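Solute-binding protein (Thermoactinomyces vulgaris, PDB 2ZYO) binds cyclodextrins and linear maltodextrins, here maltotetraose, and probably passes them on to a membrane transporter for uptake. Local coordinates at residues A[22-27]-A[52-57]; A[126-131]-A[342-347]; A[176-181]-A[276-281]. All coordinates share one frame; numbering follows the deposited sequence.

Contact 1 of 3, residues A[22-27]-A[52-57]; sequences VVWENA and EVVPVA
Val-23 and Glu-25 of strand 20-25 make all four hydrogen bonds to residues 52-57. Val-23 N donates to Glu-52 O (2.8 Å) and Val-23 O accepts from Val-54 N (2.8 Å). Glu-25 repeats this, its N bonded to Val-54 O and its O to Val-56 N. The last bond is the least straight (159° at the hydrogen), and Val-56 N stands 33° out of the Glu-25 carbonyl plane. Pro-55, lacking an N-H, costs nothing, since only Val-54 and Val-56 donate in this register.

Apolar contacts gather on the face holding Val-22, Trp-24 and Val-54, where beta-branched valines suit an extended chain. Trp-24 lies beside Val-54, its CD1 3.6 Å from Val-54 CB. Over one indole face sits Val-56 CG2, a CH-pi contact 3.9 Å from the five-membered ring's centroid. Past strand 20-25, small Ala-27 packs CB on Pro-55 CB (3.9 Å).

Of the polar ends, Glu-25 bends at chi2 (59°), and its OE2 takes the Asn-26 N-H on the anti lone pair (2.7 Å), while OE1 is hydrogen-bonded to Thr-36 and salt-bridged to Lys-126. Linked through helix 30-47, these parallel strands form a beta-alpha-beta unit, characteristic of solute-binding protein lobes.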
loop_
_atom_site.group_PDB
_atom_site.type_symbol
_atom_site.label_atom_id
_atom_site.label_comp_id
_atom_site.label_asym_id
_atom_site.label_seq_id
_atom_site.Cartn_x
_atom_site.Cartn_y
_atom_site.Cartn_z
ATOM N N VAL A 22 -18.720 7.162 -17.092
ATOM C CA VAL A 22 -19.092 6.645 -15.776
ATOM C C VAL A 22 -17.836 6.362 -14.957
ATOM O O VAL A 22 -16.875 5.780 -15.460
ATOM C CB VAL A 22 -19.976 5.371 -15.882
ATOM C CG1 VAL A 22 -20.376 4.860 -14.500
ATOM C CG2 VAL A 22 -21.227 5.646 -16.717
ATOM N N VAL A 23 -17.866 6.788 -13.696
ATOM C CA VAL A 23 -16.747 6.618 -12.778
ATOM C C VAL A 23 -17.270 5.944 -11.513
ATOM O O VAL A 23 -18.286 6.369 -10.968
ATOM C CB VAL A 23 -16.121 7.991 -12.417
ATOM C CG1 VAL A 23 -15.090 7.858 -11.318
ATOM C CG2 VAL A 23 -15.490 8.641 -13.648
ATOM N N TRP A 24 -16.594 4.886 -11.065
ATOM C CA TRP A 24 -16.913 4.268 -9.775
ATOM C C TRP A 24 -15.918 4.728 -8.719
ATOM O O TRP A 24 -14.706 4.635 -8.918
ATOM C CB TRP A 24 -16.897 2.740 -9.855
ATOM C CG TRP A 24 -17.999 2.127 -10.672
ATOM C CD1 TRP A 24 -19.124 2.742 -11.140
ATOM C CD2 TRP A 24 -18.086 0.761 -11.086
ATOM N NE1 TRP A 24 -19.896 1.847 -11.843
ATOM C CE2 TRP A 24 -19.285 0.621 -11.819
ATOM C CE3 TRP A 24 -17.261 -0.359 -10.917
ATOM C CZ2 TRP A 24 -19.682 -0.595 -12.382
ATOM C CZ3 TRP A 24 -17.656 -1.569 -11.477
ATOM C CH2 TRP A 24 -18.855 -1.675 -12.203
ATOM N N GLU A 25 -16.439 5.219 -7.599
ATOM C CA GLU A 25 -15.606 5.712 -6.508
ATOM C C GLU A 25 -16.056 5.134 -5.165
ATOM O O GLU A 25 -17.233 4.807 -4.983
ATOM C CB GLU A 25 -15.613 7.247 -6.478
ATOM C CG GLU A 25 -14.728 7.896 -5.403
ATOM C CD GLU A 25 -13.261 7.513 -5.516
ATOM O OE1 GLU A 25 -12.477 8.329 -6.038
ATOM O OE2 GLU A 25 -12.888 6.399 -5.088
ATOM N N ASN A 26 -15.100 5.020 -4.243
ATOM C CA ASN A 26 -15.308 4.468 -2.899
ATOM C C ASN A 26 -16.635 4.857 -2.255
ATOM O O ASN A 26 -16.962 6.037 -2.149
ATOM C CB ASN A 26 -14.146 4.879 -1.986
ATOM C CG ASN A 26 -14.142 4.129 -0.665
ATOM O OD1 ASN A 26 -14.934 3.212 -0.449
ATOM N ND2 ASN A 26 -13.234 4.513 0.224
ATOM N N ALA A 27 -17.382 3.844 -1.820
ATOM C CA ALA A 27 -18.715 4.039 -1.253
ATOM C C ALA A 27 -18.708 4.300 0.254
ATOM O O ALA A 27 -19.626 4.936 0.773
ATOM C CB ALA A 27 -19.604 2.848 -1.577
ATOM N N GLU A 52 -20.983 10.585 -14.552
ATOM C CA GLU A 52 -21.726 9.973 -13.463
ATOM C C GLU A 52 -20.768 9.270 -12.512
ATOM O O GLU A 52 -20.046 8.354 -12.908
ATOM C CB GLU A 52 -22.757 8.979 -14.002
ATOM C CG GLU A 52 -23.675 8.403 -12.923
ATOM C CD GLU A 52 -24.517 7.231 -13.398
ATOM O OE1 GLU A 52 -24.226 6.662 -14.475
ATOM O OE2 GLU A 52 -25.473 6.870 -12.680
ATOM N N VAL A 53 -20.769 9.712 -11.260
ATOM C CA VAL A 53 -19.962 9.093 -10.219
ATOM C C VAL A 53 -20.859 8.195 -9.376
ATOM O O VAL A 53 -21.776 8.677 -8.705
ATOM C CB VAL A 53 -19.260 10.144 -9.328
ATOM C CG1 VAL A 53 -18.385 9.463 -8.283
ATOM C CG2 VAL A 53 -18.422 11.085 -10.178
ATOM N N VAL A 54 -20.581 6.895 -9.427
ATOM C CA VAL A 54 -21.382 5.880 -8.748
ATOM C C VAL A 54 -20.610 5.357 -7.534
ATOM O O VAL A 54 -19.436 5.006 -7.657
ATOM C CB VAL A 54 -21.721 4.702 -9.702
ATOM C CG1 VAL A 54 -22.624 3.672 -9.018
ATOM C CG2 VAL A 54 -22.378 5.212 -10.980
ATOM N N PRO A 55 -21.258 5.324 -6.353
ATOM C CA PRO A 55 -20.604 4.771 -5.167
ATOM C C PRO A 55 -20.451 3.251 -5.231
ATOM O O PRO A 55 -21.448 2.526 -5.236
ATOM C CB PRO A 55 -21.550 5.169 -4.029
ATOM C CG PRO A 55 -22.887 5.288 -4.673
ATOM C CD PRO A 55 -22.614 5.824 -6.054
ATOM N N VAL A 56 -19.204 2.789 -5.301
ATOM C CA VAL A 56 -18.878 1.362 -5.224
ATOM C C VAL A 56 -17.607 1.184 -4.397
ATOM O O VAL A 56 -16.578 1.809 -4.680
ATOM C CB VAL A 56 -18.668 0.699 -6.616
ATOM C CG1 VAL A 56 -18.521 -0.811 -6.463
ATOM C CG2 VAL A 56 -19.817 1.012 -7.574
ATOM N N ALA A 57 -17.684 0.331 -3.379
ATOM C CA ALA A 57 -16.554 0.075 -2.491
ATOM C C ALA A 57 -15.344 -0.396 -3.287
ATOM O O ALA A 57 -15.479 -1.201 -4.208
ATOM C CB ALA A 57 -16.931 -0.952 -1.443
#

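Contact 2 of 3, residues A[126-131]-A[342-347]; sequences KAIESV and KQASKG. With GLC (alpha-D-glucopyranose), chain B.
Ser-130 and Ala-344 bring strand 120-136 against helix 338-344 in a small, buried contact without a hydrogen bond between the segments. Its close-packed part centres on the alanine methyl: Ala-344 CB lies 4.0 Å from Ser-130 CB and 4.1 Å from Ile-128 CD1. A short side chain allows the helix backbone this near, and Ser-130 CB comes within 3.9 Å of Ala-344 CA. Ile-128 holds CG1 anti to its backbone N (chi1 -174°), near the methyl, and the extended chi2 (161°) sets CD1 against it as well. Beside this, Gln-343 CG touches Val-131 O at 3.2 Å. The amide beyond is buried but satisfied, OE1 by Leu-267 N and NE2 by Ala-275 O. Ser-130 OG, also buried, donates to a lone pair of Val-131 O (2.8 Å), lying in the plane of that carbonyl, and is hydrogen-bonded to Thr-277 as well.

The other side of residues 342-347 is looser and reaches solvent. Here a type I turn runs from Ala-344 to Gly-347, and Lys-342 O is gripped from opposite faces of its plane by Ser-345 OG (2.6 Å) and Lys-346 NZ (3.2 Å). Polar residues suit this surface, where they fold back on Lys-342.

On the strand, Glu-129 points away from the helix between its two inward-facing neighbours. Its extended chain carries OE2 to the glucose, whose O2 donates to it at 3.1 Å; Asn-173 binds the same sugar. The strand thus has one side on a helix and the other lining the maltodextrin-binding pocket.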
loop_
_atom_site.group_PDB
_atom_site.type_symbol
_atom_site.label_atom_id
_atom_site.label_comp_id
_atom_site.label_asym_id
_atom_site.label_seq_id
_atom_site.Cartn_x
_atom_site.Cartn_y
_atom_site.Cartn_z
ATOM N N LYS A 126 -3.611 8.125 -7.622
ATOM C CA LYS A 126 -4.340 9.076 -6.790
ATOM C C LYS A 126 -3.710 9.173 -5.406
ATOM O O LYS A 126 -3.657 10.252 -4.814
ATOM C CB LYS A 126 -5.794 8.630 -6.616
ATOM C CG LYS A 126 -6.573 8.428 -7.909
ATOM C CD LYS A 126 -7.741 7.455 -7.719
ATOM C CE LYS A 126 -8.847 8.042 -6.847
ATOM N NZ LYS A 126 -10.028 7.128 -6.788
ATOM N N ALA A 127 -3.248 8.033 -4.897
ATOM C CA ALA A 127 -2.786 7.932 -3.515
ATOM C C ALA A 127 -1.669 6.911 -3.356
ATOM O O ALA A 127 -1.614 5.918 -4.087
ATOM C CB ALA A 127 -3.952 7.584 -2.598
ATOM N N ILE A 128 -0.786 7.176 -2.394
ATOM C CA ILE A 128 0.271 6.247 -2.010
ATOM C C ILE A 128 0.252 6.076 -0.493
ATOM O O ILE A 128 -0.018 7.028 0.245
ATOM C CB ILE A 128 1.669 6.713 -2.523
ATOM C CG1 ILE A 128 2.754 5.663 -2.241
ATOM C CG2 ILE A 128 2.049 8.086 -1.958
ATOM C CD1 ILE A 128 3.992 5.829 -3.092
ATOM N N GLU A 129 0.512 4.853 -0.041
ATOM C CA GLU A 129 0.600 4.560 1.389
ATOM C C GLU A 129 1.804 3.679 1.716
ATOM O O GLU A 129 2.231 2.859 0.901
ATOM C CB GLU A 129 -0.694 3.908 1.900
ATOM C CG GLU A 129 -1.061 2.590 1.219
ATOM C CD GLU A 129 -2.291 1.918 1.813
ATOM O OE1 GLU A 129 -3.194 2.625 2.309
ATOM O OE2 GLU A 129 -2.355 0.671 1.762
ATOM N N SER A 130 2.343 3.871 2.915
ATOM C CA SER A 130 3.415 3.044 3.459
ATOM C C SER A 130 3.328 3.075 4.973
ATOM O O SER A 130 2.841 4.049 5.544
ATOM C CB SER A 130 4.781 3.587 3.024
ATOM O OG SER A 130 5.839 2.937 3.712
ATOM N N VAL A 131 3.810 2.022 5.628
ATOM C CA VAL A 131 4.026 2.100 7.072
ATOM C C VAL A 131 5.183 3.055 7.353
ATOM O O VAL A 131 5.999 3.342 6.474
ATOM C CB VAL A 131 4.285 0.713 7.743
ATOM C CG1 VAL A 131 3.096 -0.217 7.546
ATOM C CG2 VAL A 131 5.574 0.071 7.244
ATOM N N LYS A 342 8.101 10.509 3.118
ATOM C CA LYS A 342 9.539 10.229 3.130
ATOM C C LYS A 342 9.806 8.729 3.051
ATOM O O LYS A 342 10.628 8.280 2.252
ATOM C CB LYS A 342 10.209 10.813 4.378
ATOM C CG LYS A 342 10.420 12.322 4.350
ATOM C CD LYS A 342 11.317 12.785 5.492
ATOM C CE LYS A 342 10.569 12.840 6.821
ATOM N NZ LYS A 342 11.452 13.269 7.949
ATOM N N GLN A 343 9.098 7.957 3.875
ATOM C CA GLN A 343 9.250 6.506 3.881
ATOM C C GLN A 343 8.760 5.878 2.576
ATOM O O GLN A 343 9.397 4.961 2.049
ATOM C CB GLN A 343 8.540 5.880 5.088
ATOM C CG GLN A 343 8.766 4.373 5.231
ATOM C CD GLN A 343 10.238 4.000 5.294
ATOM O OE1 GLN A 343 10.975 4.486 6.148
ATOM N NE2 GLN A 343 10.671 3.133 4.384
ATOM N N ALA A 344 7.644 6.387 2.052
ATOM C CA ALA A 344 7.079 5.893 0.797
ATOM C C ALA A 344 8.047 6.079 -0.369
ATOM O O ALA A 344 8.052 5.276 -1.304
ATOM C CB ALA A 344 5.751 6.572 0.499
ATOM N N SER A 345 8.868 7.128 -0.296
ATOM C CA SER A 345 9.850 7.431 -1.343
ATOM C C SER A 345 11.020 6.444 -1.342
ATOM O O SER A 345 11.851 6.446 -2.255
ATOM C CB SER A 345 10.367 8.868 -1.198
ATOM O OG SER A 345 11.284 8.987 -0.124
ATOM N N LYS A 346 11.074 5.604 -0.313
ATOM C CA LYS A 346 12.145 4.628 -0.158
ATOM C C LYS A 346 11.602 3.197 -0.210
ATOM O O LYS A 346 12.323 2.233 0.061
ATOM C CB LYS A 346 12.911 4.896 1.141
ATOM C CG LYS A 346 13.711 6.196 1.110
ATOM C CD LYS A 346 13.978 6.733 2.499
ATOM C CE LYS A 346 14.640 8.102 2.443
ATOM N NZ LYS A 346 13.718 9.158 1.933
ATOM N N GLY A 347 10.330 3.070 -0.585
ATOM C CA GLY A 347 9.661 1.777 -0.639
ATOM C C GLY A 347 9.595 1.151 -2.017
ATOM O O GLY A 347 10.052 1.734 -3.006
HETATM C C1 GLC B . -3.120 -2.010 5.736
HETATM C C2 GLC B . -3.005 -2.046 4.190
HETATM C C3 GLC B . -3.174 -3.463 3.604
HETATM C C4 GLC B . -2.380 -4.499 4.400
HETATM C C5 GLC B . -2.701 -4.367 5.887
HETATM C C6 GLC B . -1.946 -5.363 6.754
HETATM O O1 GLC B . -4.432 -2.145 6.156
HETATM O O2 GLC B . -3.969 -1.171 3.606
HETATM O O3 GLC B . -2.723 -3.475 2.256
HETATM O O4 GLC B . -2.725 -5.821 3.944
HETATM O O5 GLC B . -2.338 -3.050 6.341
HETATM O O6 GLC B . -2.759 -6.475 7.098
#

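Contact 3 of 3, residues A[176-181]-A[276-281]; sequences YTYFLF and QTFIGV. With GLC (alpha-D-glucopyranose), chain B.
Tyr-178 and Phe-278 stack face to face, their centroids 3.9 Å apart and their planes 12° from parallel. The rings are displaced, for Phe-278 CE1 stands over the centre of the tyrosine while Tyr-178 CG lies toward the rim of the phenylalanine. The nearest ring atoms are Tyr-178 CD1 and Phe-278 CZ, at 3.4 Å. Flat aromatic side chains suit the place because their faces pack closely between helix and strand. The CB of Tyr-178 points toward the strand, and CG, anti to the backbone N (chi1 179°), continues outward.

Next to the stack, Gln-276 O is buried without a hydrogen-bond partner in the model; its close neighbours include Phe-179 CA at 3.2 Å, in a CA-H...O contact, and Tyr-178 CD2 at 3.5 Å. One water joins the backbones, donating to Phe-179 O (2.7 Å) and accepting from Gln-276 N (2.8 Å).

Farther out, the helix is kinked at Phe-179 and Leu-180. Tyr-176 meets the glucose, its CE2 3.4 Å from the sugar's C6, and its hydroxyl is hydrogen-bonded to Asn-247. Helix 174-183 lies between helix 206-220, which meets Thr-177, Leu-180 and Phe-181, and the start of strand 278-287, itself paired with strands 120-136 and 348-349.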
loop_
_atom_site.group_PDB
_atom_site.type_symbol
_atom_site.label_atom_id
_atom_site.label_comp_id
_atom_site.label_asym_id
_atom_site.label_seq_id
_atom_site.Cartn_x
_atom_site.Cartn_y
_atom_site.Cartn_z
ATOM N N TYR A 176 4.046 -5.927 7.429
ATOM C CA TYR A 176 4.719 -5.000 8.332
ATOM C C TYR A 176 6.207 -5.298 8.478
ATOM O O TYR A 176 7.022 -4.379 8.586
ATOM C CB TYR A 176 4.029 -4.998 9.702
ATOM C CG TYR A 176 2.630 -4.424 9.656
ATOM C CD1 TYR A 176 2.405 -3.069 9.899
ATOM C CD2 TYR A 176 1.531 -5.230 9.347
ATOM C CE1 TYR A 176 1.124 -2.531 9.845
ATOM C CE2 TYR A 176 0.243 -4.698 9.288
ATOM C CZ TYR A 176 0.048 -3.349 9.543
ATOM O OH TYR A 176 -1.218 -2.810 9.492
ATOM N N THR A 177 6.555 -6.582 8.460
ATOM C CA THR A 177 7.934 -7.009 8.684
ATOM C C THR A 177 8.766 -7.032 7.409
ATOM O O THR A 177 9.960 -7.335 7.455
ATOM C CB THR A 177 7.993 -8.407 9.318
ATOM O OG1 THR A 177 7.409 -9.355 8.419
ATOM C CG2 THR A 177 7.250 -8.430 10.637
ATOM N N TYR A 178 8.150 -6.707 6.273
ATOM C CA TYR A 178 8.864 -6.731 4.996
ATOM C C TYR A 178 10.217 -6.021 5.047
ATOM O O TYR A 178 11.202 -6.533 4.507
ATOM C CB TYR A 178 8.015 -6.160 3.859
ATOM C CG TYR A 178 8.750 -6.145 2.536
ATOM C CD1 TYR A 178 9.062 -7.334 1.880
ATOM C CD2 TYR A 178 9.149 -4.945 1.951
ATOM C CE1 TYR A 178 9.743 -7.331 0.670
ATOM C CE2 TYR A 178 9.834 -4.932 0.742
ATOM C CZ TYR A 178 10.126 -6.129 0.109
ATOM O OH TYR A 178 10.800 -6.131 -1.094
ATOM N N PHE A 179 10.271 -4.860 5.704
ATOM C CA PHE A 179 11.514 -4.083 5.760
ATOM C C PHE A 179 12.677 -4.877 6.352
ATOM O O PHE A 179 13.824 -4.682 5.957
ATOM C CB PHE A 179 11.319 -2.728 6.464
ATOM C CG PHE A 179 11.322 -2.797 7.970
ATOM C CD1 PHE A 179 12.477 -2.498 8.690
ATOM C CD2 PHE A 179 10.167 -3.135 8.671
ATOM C CE1 PHE A 179 12.487 -2.547 10.085
ATOM C CE2 PHE A 179 10.164 -3.192 10.067
ATOM C CZ PHE A 179 11.327 -2.895 10.777
ATOM N N LEU A 180 12.367 -5.782 7.281
ATOM C CA LEU A 180 13.385 -6.647 7.884
ATOM C C LEU A 180 13.940 -7.652 6.879
ATOM O O LEU A 180 15.132 -7.958 6.898
ATOM C CB LEU A 180 12.830 -7.374 9.114
ATOM C CG LEU A 180 12.400 -6.503 10.302
ATOM C CD1 LEU A 180 11.619 -7.316 11.328
ATOM C CD2 LEU A 180 13.600 -5.830 10.956
ATOM N N PHE A 181 13.073 -8.163 6.007
ATOM C CA PHE A 181 13.485 -9.086 4.952
ATOM C C PHE A 181 14.245 -8.356 3.847
ATOM O O PHE A 181 15.301 -8.812 3.407
ATOM C CB PHE A 181 12.274 -9.833 4.387
ATOM C CG PHE A 181 11.685 -10.835 5.345
ATOM C CD1 PHE A 181 12.035 -12.175 5.263
ATOM C CD2 PHE A 181 10.788 -10.435 6.332
ATOM C CE1 PHE A 181 11.496 -13.112 6.146
ATOM C CE2 PHE A 181 10.242 -11.362 7.226
ATOM C CZ PHE A 181 10.597 -12.702 7.130
ATOM N N GLN A 276 13.315 -0.286 3.562
ATOM C CA GLN A 276 12.485 -0.491 2.383
ATOM C C GLN A 276 11.170 -1.131 2.785
ATOM O O GLN A 276 11.128 -2.298 3.180
ATOM C CB GLN A 276 13.191 -1.383 1.365
ATOM C CG GLN A 276 14.486 -0.834 0.817
ATOM C CD GLN A 276 15.158 -1.808 -0.127
ATOM O OE1 GLN A 276 14.707 -2.009 -1.258
ATOM N NE2 GLN A 276 16.244 -2.424 0.333
ATOM N N THR A 277 10.098 -0.357 2.676
ATOM C CA THR A 277 8.763 -0.834 3.003
ATOM C C THR A 277 7.992 -1.131 1.724
ATOM O O THR A 277 8.389 -0.708 0.636
ATOM C CB THR A 277 7.988 0.224 3.805
ATOM O OG1 THR A 277 8.056 1.481 3.121
ATOM C CG2 THR A 277 8.581 0.385 5.190
ATOM N N PHE A 278 6.897 -1.871 1.857
ATOM C CA PHE A 278 5.932 -1.977 0.775
ATOM C C PHE A 278 5.236 -0.632 0.607
ATOM O O PHE A 278 4.977 0.072 1.586
ATOM C CB PHE A 278 4.875 -3.037 1.083
ATOM C CG PHE A 278 5.310 -4.450 0.816
ATOM C CD1 PHE A 278 5.981 -4.788 -0.359
ATOM C CD2 PHE A 278 5.003 -5.459 1.725
ATOM C CE1 PHE A 278 6.362 -6.107 -0.609
ATOM C CE2 PHE A 278 5.379 -6.779 1.482
ATOM C CZ PHE A 278 6.056 -7.102 0.313
ATOM N N ILE A 279 4.941 -0.271 -0.637
ATOM C CA ILE A 279 4.021 0.830 -0.892
ATOM C C ILE A 279 2.771 0.298 -1.591
ATOM O O ILE A 279 2.840 -0.658 -2.366
ATOM C CB ILE A 279 4.667 1.997 -1.690
ATOM C CG1 ILE A 279 5.168 1.526 -3.058
ATOM C CG2 ILE A 279 5.801 2.637 -0.881
ATOM C CD1 ILE A 279 5.212 2.618 -4.110
ATOM N N GLY A 280 1.629 0.899 -1.272
ATOM C CA GLY A 280 0.370 0.586 -1.936
ATOM C C GLY A 280 -0.096 1.815 -2.686
ATOM O O GLY A 280 -0.094 2.917 -2.137
ATOM N N VAL A 281 -0.475 1.626 -3.945
ATOM C CA VAL A 281 -0.925 2.728 -4.790
ATOM C C VAL A 281 -2.377 2.504 -5.201
ATOM O O VAL A 281 -2.732 1.422 -5.668
ATOM C CB VAL A 281 -0.030 2.886 -6.051
ATOM C CG1 VAL A 281 -0.566 3.980 -6.973
ATOM C CG2 VAL A 281 1.413 3.186 -5.656
HETATM C C1 GLC B . -3.120 -2.010 5.736
HETATM C C2 GLC B . -3.005 -2.046 4.190
HETATM C C3 GLC B . -3.174 -3.463 3.604
HETATM C C4 GLC B . -2.380 -4.499 4.400
HETATM C C5 GLC B . -2.701 -4.367 5.887
HETATM C C6 GLC B . -1.946 -5.363 6.754
HETATM O O1 GLC B . -4.432 -2.145 6.156
HETATM O O2 GLC B . -3.969 -1.171 3.606
HETATM O O3 GLC B . -2.723 -3.475 2.256
HETATM O O4 GLC B . -2.725 -5.821 3.944
HETATM O O5 GLC B . -2.338 -3.050 6.341
HETATM O O6 GLC B . -2.759 -6.475 7.098
HETATM O O HOH W 1 14.625 -2.425 4.741
#

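Overall arrangement
Contact 1 closes first along the chain; contact 3 is nested inside the loop that contact 2 closes. Contacts 2 and 3, with centres about 10 Å apart, share the antiparallel strands 120-136 and 278-287, where Glu-129 N bonds Gly-280 O, and both reach the bound glucose. Contact 1, its centre about 25 Å from that of contact 2 and 29 Å from that of contact 3, lies in the parallel pair 20-25 and 50-55, which adjoins strand 77-81 and through it 278-287. A Glu-25 to Lys-126 salt bridge also ties it to contact 2. Strand 120-136 thus runs from Lys-126 to Glu-129 at the sugar, while helix 174-183 brings Tyr-176 there, consistent with a two-lobed solute-binding protein.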